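PDB 3K2Y: uncharacterized protein lp_0118 from Lactobacillus plantarum, which is of unknown function but, as a small protein built around a HIRAN domain, probably binds nucleic acid and perhaps zinc. Local coordinates for residues 23-28 with 52-57; 73-76 with 80-83. All coordinates share one frame; numbering follows the deposited sequence.

Contact 1 of 2, residues 23-28 with 52-57; sequences VATLTT and VWTLQH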
# COMPACT_ATOMS: atom_id res chain seq x y z
N VAL A 23 -13.92 -11.41 -0.43
CA VAL A 23 -14.57 -12.72 -0.46
C VAL A 23 -15.61 -12.88 -1.58
O VAL A 23 -15.61 -13.87 -2.30
CB VAL A 23 -15.22 -13.05 0.90
CG1 VAL A 23 -16.23 -11.98 1.28
CG2 VAL A 23 -15.87 -14.41 0.85
N ALA A 24 -16.50 -11.90 -1.71
CA ALA A 24 -17.54 -11.95 -2.73
C ALA A 24 -16.99 -11.67 -4.12
O ALA A 24 -17.46 -12.25 -5.11
CB ALA A 24 -18.65 -10.95 -2.40
N THR A 25 -16.00 -10.79 -4.21
CA THR A 25 -15.39 -10.43 -5.48
C THR A 25 -14.68 -11.61 -6.14
O THR A 25 -14.71 -11.75 -7.37
CB THR A 25 -14.40 -9.27 -5.31
OG1 THR A 25 -15.12 -8.09 -4.93
CG2 THR A 25 -13.64 -9.00 -6.61
N LEU A 26 -14.04 -12.46 -5.34
CA LEU A 26 -13.36 -13.62 -5.89
C LEU A 26 -14.40 -14.56 -6.51
O LEU A 26 -14.07 -15.57 -7.12
CB LEU A 26 -12.58 -14.37 -4.80
CG LEU A 26 -11.42 -13.63 -4.12
CD1 LEU A 26 -10.73 -14.58 -3.15
CD2 LEU A 26 -10.42 -13.14 -5.17
N THR A 27 -15.67 -14.20 -6.33
CA THR A 27 -16.78 -14.98 -6.86
C THR A 27 -17.16 -14.50 -8.25
O THR A 27 -17.62 -15.27 -9.08
CB THR A 27 -18.02 -14.87 -5.95
OG1 THR A 27 -17.64 -15.12 -4.58
CG2 THR A 27 -19.08 -15.89 -6.36
N THR A 28 -16.97 -13.20 -8.50
CA THR A 28 -17.29 -12.63 -9.80
C THR A 28 -16.17 -12.93 -10.80
O THR A 28 -16.13 -12.37 -11.89
CB THR A 28 -17.48 -11.09 -9.72
OG1 THR A 28 -16.23 -10.47 -9.39
CG2 THR A 28 -18.51 -10.74 -8.65
N VAL A 52 -4.91 -4.91 -9.27
CA VAL A 52 -5.64 -5.76 -10.20
C VAL A 52 -7.13 -5.63 -9.93
O VAL A 52 -7.56 -5.43 -8.79
CB VAL A 52 -5.20 -7.24 -10.03
CG1 VAL A 52 -5.86 -8.10 -11.11
CG2 VAL A 52 -3.68 -7.33 -10.11
N TRP A 53 -7.93 -5.71 -10.99
CA TRP A 53 -9.37 -5.57 -10.86
C TRP A 53 -10.16 -6.50 -11.78
O TRP A 53 -9.64 -7.00 -12.77
CB TRP A 53 -9.79 -4.13 -11.14
CG TRP A 53 -9.04 -3.10 -10.34
CD1 TRP A 53 -7.73 -2.75 -10.48
CD2 TRP A 53 -9.57 -2.29 -9.29
NE1 TRP A 53 -7.41 -1.75 -9.59
CE2 TRP A 53 -8.52 -1.45 -8.85
CE3 TRP A 53 -10.83 -2.18 -8.68
CZ2 TRP A 53 -8.69 -0.52 -7.82
CZ3 TRP A 53 -11.00 -1.25 -7.66
CH2 TRP A 53 -9.93 -0.43 -7.24
N THR A 54 -11.43 -6.71 -11.42
CA THR A 54 -12.33 -7.55 -12.20
C THR A 54 -12.91 -6.69 -13.31
O THR A 54 -12.81 -5.46 -13.27
CB THR A 54 -13.50 -8.06 -11.33
OG1 THR A 54 -12.99 -8.98 -10.35
CG2 THR A 54 -14.53 -8.78 -12.18
N LEU A 55 -13.50 -7.33 -14.31
CA LEU A 55 -14.09 -6.59 -15.42
C LEU A 55 -15.22 -5.70 -14.91
O LEU A 55 -15.58 -4.71 -15.55
CB LEU A 55 -14.63 -7.55 -16.49
CG LEU A 55 -13.58 -8.35 -17.25
CD1 LEU A 55 -14.26 -9.22 -18.30
CD2 LEU A 55 -12.58 -7.40 -17.90
N GLN A 56 -15.77 -6.06 -13.75
CA GLN A 56 -16.85 -5.29 -13.13
C GLN A 56 -16.26 -4.18 -12.27
O GLN A 56 -16.98 -3.39 -11.67
CB GLN A 56 -17.74 -6.20 -12.28
CG GLN A 56 -18.81 -6.95 -13.08
CD GLN A 56 -18.22 -7.80 -14.20
OE1 GLN A 56 -17.45 -8.73 -13.95
NE2 GLN A 56 -18.59 -7.49 -15.44
N HIS A 57 -14.93 -4.14 -12.21
CA HIS A 57 -14.21 -3.13 -11.46
C HIS A 57 -14.25 -3.32 -9.94
O HIS A 57 -14.57 -2.40 -9.20
CB HIS A 57 -14.74 -1.74 -11.83
CG HIS A 57 -14.60 -1.43 -13.29
ND1 HIS A 57 -13.38 -1.19 -13.88
CD2 HIS A 57 -15.52 -1.36 -14.27
CE1 HIS A 57 -13.55 -0.99 -15.17
NE2 HIS A 57 -14.84 -1.08 -15.44
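Thr25 O accepts two hydrogen bonds from Thr28, and this pairing turns Thr28 OG1 to Thr54. Thr28 OG1 binds Thr25 O at 2.8 Å, lying in the carbonyl plane on a lone pair with a C=O...O angle of 132°. Thr28 N also donates to Thr25 O, at 2.9 Å, which closes the type I turn from Thr25 to Thr28. Thr28 OG1, set between its backbone N and carbonyl carbon (chi1 67°), then meets the methyl CG2 of Thr54 at 3.7 Å. From the first residue of the turn, Thr25 CG2 comes to 3.8 Å from Thr54 OG1, an oxygen buried here with no polar partner in the model. Thr25 and Thr54 also rest on Leu60 of strand 59-63. Putting an alanine at Thr54 removes the hydroxyl that meets both Thr25 and Thr28 and the methyl against Thr28, and would probably leave Thr25 CG2 and Thr28 OG1 without their packing partner. The opposing segment is itself a type I turn, fastened by His57 N to Thr54 O at 2.7 Å. Two turns thus abut through threonines: the hairpin loop joining strands 50-53 and 59-63 packs against the turn following helix 22-25, flanking the barrel of this HIRAN-family protein.

Contact 2 of 2, residues 73-76 with 80-83; sequences TLMD and RLYG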
# COMPACT_ATOMS: atom_id res chain seq x y z
N THR A 73 7.26 -0.30 -15.59
CA THR A 73 7.99 0.48 -16.59
C THR A 73 7.26 0.45 -17.94
O THR A 73 7.15 1.48 -18.61
CB THR A 73 9.42 -0.07 -16.79
OG1 THR A 73 10.09 -0.10 -15.52
CG2 THR A 73 10.21 0.83 -17.74
N LEU A 74 6.76 -0.72 -18.33
CA LEU A 74 6.03 -0.85 -19.59
C LEU A 74 4.77 -0.01 -19.62
O LEU A 74 4.45 0.61 -20.64
CB LEU A 74 5.66 -2.31 -19.85
CG LEU A 74 6.81 -3.29 -20.06
CD1 LEU A 74 6.26 -4.69 -20.32
CD2 LEU A 74 7.68 -2.83 -21.22
N MET A 75 4.03 0.01 -18.51
CA MET A 75 2.80 0.77 -18.42
C MET A 75 3.08 2.27 -18.48
O MET A 75 2.28 3.04 -19.01
CB MET A 75 2.02 0.40 -17.14
CG MET A 75 1.35 -0.99 -17.21
SD MET A 75 0.67 -1.71 -15.66
CE MET A 75 -0.95 -0.96 -15.60
N ASP A 76 4.23 2.69 -17.95
CA ASP A 76 4.61 4.10 -17.98
C ASP A 76 4.98 4.55 -19.39
O ASP A 76 5.01 5.74 -19.68
CB ASP A 76 5.79 4.38 -17.04
CG ASP A 76 5.38 4.41 -15.59
OD1 ASP A 76 4.20 4.73 -15.31
OD2 ASP A 76 6.24 4.12 -14.73
N ARG A 80 -0.57 -0.93 -23.14
CA ARG A 80 -1.84 -1.35 -22.57
C ARG A 80 -1.72 -2.80 -22.09
O ARG A 80 -1.59 -3.72 -22.90
CB ARG A 80 -2.96 -1.21 -23.61
CG ARG A 80 -3.15 0.22 -24.10
CD ARG A 80 -4.38 0.38 -24.98
NE ARG A 80 -5.61 -0.01 -24.28
CZ ARG A 80 -6.83 0.11 -24.78
NH1 ARG A 80 -7.01 0.63 -25.99
NH2 ARG A 80 -7.89 -0.28 -24.08
N LEU A 81 -1.75 -2.98 -20.78
CA LEU A 81 -1.61 -4.30 -20.18
C LEU A 81 -2.84 -4.81 -19.44
O LEU A 81 -3.60 -4.03 -18.86
CB LEU A 81 -0.43 -4.31 -19.20
CG LEU A 81 1.00 -4.54 -19.70
CD1 LEU A 81 1.30 -3.69 -20.93
CD2 LEU A 81 1.96 -4.22 -18.57
N TYR A 82 -3.03 -6.12 -19.47
CA TYR A 82 -4.13 -6.75 -18.78
C TYR A 82 -3.74 -8.17 -18.45
O TYR A 82 -2.67 -8.63 -18.87
CB TYR A 82 -5.40 -6.73 -19.63
CG TYR A 82 -5.32 -7.58 -20.87
CD1 TYR A 82 -4.59 -7.15 -21.98
CD2 TYR A 82 -5.97 -8.81 -20.94
CE1 TYR A 82 -4.51 -7.93 -23.13
CE2 TYR A 82 -5.90 -9.59 -22.09
CZ TYR A 82 -5.18 -9.15 -23.18
OH TYR A 82 -5.12 -9.92 -24.32
N GLY A 83 -4.58 -8.87 -17.71
CA GLY A 83 -4.26 -10.24 -17.35
C GLY A 83 -5.40 -11.22 -17.51
O GLY A 83 -6.57 -10.85 -17.66
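Leu81 and Met75 carry the contact, on segments 80-83 and 73-76. At Arg80 the backbones are nearest, with its CA 6.6 Å from Met75 CA, yet its CB points away from the helix; its backbone pairs instead with Leu102 of the neighbouring strand 96-103. Leu81 follows with its CB turned toward the helix, and it supplies about half of the surface buried here, 79 of 152 Å². Its chi2 of 47° places CD2 anti to CA, so that this methyl forms the far end of the side chain. Leu81 CD2 lies 3.6 Å from Met75 CG, the two side chains crossing at a slant, and the sulfur follows, with Met75 SD 4.1 Å from Leu81 CD2. A bend about the CG-SD bond of the methionine (chi3 84°) swings CE away from Leu81 CD2. Leu74 adds a looser touch, its CB 4.4 Å from Leu81 CD2. Tyr82 turns its CB away again and bonds through its backbone to Trp100, while Gly83 is held by backbone bonding to Val35 on the strand's other neighbour. Leu37 of strand 34-39 touches both Met75 and Leu81, and Asp76 forms a salt bridge with Arg39 on that strand. Every atom that meets across the two segments is carbon or sulfur, so helix and strand are joined by apolar burial and shape alone; directional bonds come from partners outside the pair, along the strand's flanks in the sheet and at Arg39.

In the fold
From the N terminus, the chain leaves strand 4-14, passes through helix 22-25, and runs along strand 34-39 into strand 50-53 before contact 1 closes this loop, bringing 52-57 back against 23-28. Only after that does contact 2 open: helix 68-76 turns within a few residues into strand 80-87, so its loop is short and local. The two are in series, neither nested nor crossed. Their centres lie 20 Å apart on opposite sides of the chain's centre. Strand 34-39 connects them, pairing with both 50-53 and 80-87. Contact 1 sets the helix 22-25 region against the hairpin loop after strand 50-53, and contact 2 sets helix 68-76 against strand 80-87 of the same antiparallel barrel.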